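Local coordinates for hypothetical protein PH1789 (Pyrococcus horikoshii, PDB 1WR2) that is of unknown function but belongs to the ATP-grasp family of multi-domain alpha/beta proteins, at residues 7-12 with 18-23. Numbering follows the deposited sequence.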
# COMPACT_ATOMS: atom_id res chain seq x y z
N ARG A 7 -4.36 -5.59 16.85
CA ARG A 7 -5.71 -5.12 17.13
C ARG A 7 -6.50 -5.01 15.83
O ARG A 7 -7.58 -5.58 15.69
CB ARG A 7 -5.66 -3.76 17.82
CG ARG A 7 -6.89 -3.42 18.65
CD ARG A 7 -7.21 -1.94 18.55
NE ARG A 7 -7.86 -1.64 17.28
CZ ARG A 7 -7.96 -0.42 16.76
NH1 ARG A 7 -7.45 0.62 17.40
NH2 ARG A 7 -8.59 -0.24 15.61
N VAL A 8 -5.95 -4.26 14.87
CA VAL A 8 -6.60 -4.07 13.59
C VAL A 8 -6.79 -5.43 12.91
O VAL A 8 -7.84 -5.70 12.33
CB VAL A 8 -5.78 -3.14 12.68
CG1 VAL A 8 -6.55 -2.83 11.40
CG2 VAL A 8 -5.44 -1.85 13.42
N ILE A 9 -5.77 -6.28 12.99
CA ILE A 9 -5.84 -7.61 12.38
C ILE A 9 -6.96 -8.44 13.02
O ILE A 9 -7.82 -8.97 12.31
CB ILE A 9 -4.50 -8.36 12.53
CG1 ILE A 9 -3.45 -7.71 11.62
CG2 ILE A 9 -4.68 -9.82 12.17
CD1 ILE A 9 -2.06 -8.32 11.74
N GLU A 10 -6.94 -8.56 14.34
CA GLU A 10 -7.96 -9.32 15.05
C GLU A 10 -9.36 -8.85 14.66
O GLU A 10 -10.24 -9.65 14.34
CB GLU A 10 -7.79 -9.19 16.56
CG GLU A 10 -6.67 -10.02 17.17
CD GLU A 10 -6.82 -11.51 16.88
OE1 GLU A 10 -7.97 -12.00 16.83
OE2 GLU A 10 -5.79 -12.20 16.72
N GLU A 11 -9.55 -7.54 14.69
CA GLU A 11 -10.83 -6.92 14.36
C GLU A 11 -11.36 -7.41 13.02
O GLU A 11 -12.54 -7.75 12.89
CB GLU A 11 -10.67 -5.40 14.34
CG GLU A 11 -11.97 -4.62 14.16
CD GLU A 11 -11.80 -3.13 14.40
OE1 GLU A 11 -12.79 -2.38 14.26
OE2 GLU A 11 -10.67 -2.70 14.74
N VAL A 12 -10.48 -7.46 12.02
CA VAL A 12 -10.86 -7.91 10.69
C VAL A 12 -11.24 -9.38 10.70
O VAL A 12 -12.27 -9.77 10.13
CB VAL A 12 -9.69 -7.70 9.69
CG1 VAL A 12 -10.05 -8.28 8.34
CG2 VAL A 12 -9.39 -6.21 9.56
N THR A 18 -10.57 -12.23 5.45
CA THR A 18 -9.14 -12.53 5.35
C THR A 18 -8.43 -11.38 4.64
O THR A 18 -7.27 -11.08 4.93
CB THR A 18 -8.88 -13.84 4.59
OG1 THR A 18 -9.26 -13.68 3.22
CG2 THR A 18 -9.69 -14.97 5.20
N ALA A 19 -9.13 -10.72 3.71
CA ALA A 19 -8.54 -9.62 2.97
C ALA A 19 -8.78 -8.27 3.65
O ALA A 19 -9.92 -7.89 3.93
CB ALA A 19 -9.08 -9.59 1.55
N MET A 20 -7.70 -7.54 3.90
CA MET A 20 -7.81 -6.23 4.52
C MET A 20 -7.94 -5.15 3.45
O MET A 20 -7.28 -5.22 2.41
CB MET A 20 -6.57 -5.94 5.37
CG MET A 20 -6.27 -6.97 6.43
SD MET A 20 -4.90 -6.48 7.49
CE MET A 20 -5.72 -5.31 8.58
N VAL A 21 -8.78 -4.14 3.70
CA VAL A 21 -8.94 -3.05 2.75
C VAL A 21 -7.77 -2.09 2.94
O VAL A 21 -7.08 -2.14 3.95
CB VAL A 21 -10.30 -2.31 2.94
CG1 VAL A 21 -11.45 -3.27 2.63
CG2 VAL A 21 -10.41 -1.78 4.35
N GLU A 22 -7.54 -1.22 1.97
CA GLU A 22 -6.41 -0.31 2.02
C GLU A 22 -6.18 0.42 3.33
O GLU A 22 -5.05 0.45 3.83
CB GLU A 22 -6.51 0.72 0.89
CG GLU A 22 -5.28 1.60 0.73
CD GLU A 22 -5.38 2.55 -0.45
OE1 GLU A 22 -6.29 2.36 -1.30
OE2 GLU A 22 -4.55 3.48 -0.53
N TYR A 23 -7.22 1.00 3.92
CA TYR A 23 -7.01 1.74 5.16
C TYR A 23 -6.63 0.84 6.32
O TYR A 23 -5.87 1.25 7.19
CB TYR A 23 -8.23 2.62 5.51
CG TYR A 23 -9.39 1.92 6.15
CD1 TYR A 23 -9.37 1.57 7.50
CD2 TYR A 23 -10.53 1.60 5.41
CE1 TYR A 23 -10.46 0.92 8.10
CE2 TYR A 23 -11.61 0.95 5.99
CZ TYR A 23 -11.57 0.61 7.33
OH TYR A 23 -12.64 -0.05 7.89
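The methyl end of M20 fits into the hollow between V8 and V12, two valines one turn apart on helix 3-14. Its CE lies 3.8 Å from CG1 of V8 and 3.9 Å from CG2 of V12, so a single knob touches one branch of each. The two valines present different branches: CG1 of V8 runs anti to its backbone N (chi1 -173°), whereas the branch that V12 offers stands beside its own N. Both valine side chains cross the methionine at about a right angle. I9 gives the hollow its floor with CA, 4.4 Å from M20 CE, and a looser third flank with CG1.

The backbones come closest at V12 and M20, whose CA atoms are 7.1 Å apart. Methionine suits this place because its long, unbranched chain reaches past V12 to V8. An extended chi2 carries the side chain across, and a bend at the last torsion (chi3 79°) turns the methyl toward the helix. Valine, branched at CB, turns one methyl toward the methionine while its bulk stays close to the helix. No hydrogen bond joins the two segments, so shape and the burial of apolar surface hold them together. On the helix's exposed side, R7 and E11 form a salt bridge whose hydrogen bond is weak.

The contact packs the N-terminal helix over one face of the six-stranded antiparallel sheet, beside its short, weakly bonded outermost strand 19-20. M20 pairs through its backbone with I232 of strand 225-234, and its side chain also meets L234, which I9 touches as well. Helix 22-30, with V21 at its N-cap position, completes the surroundings: V28 packs on M20, Q27 on V8 and E24 on V12.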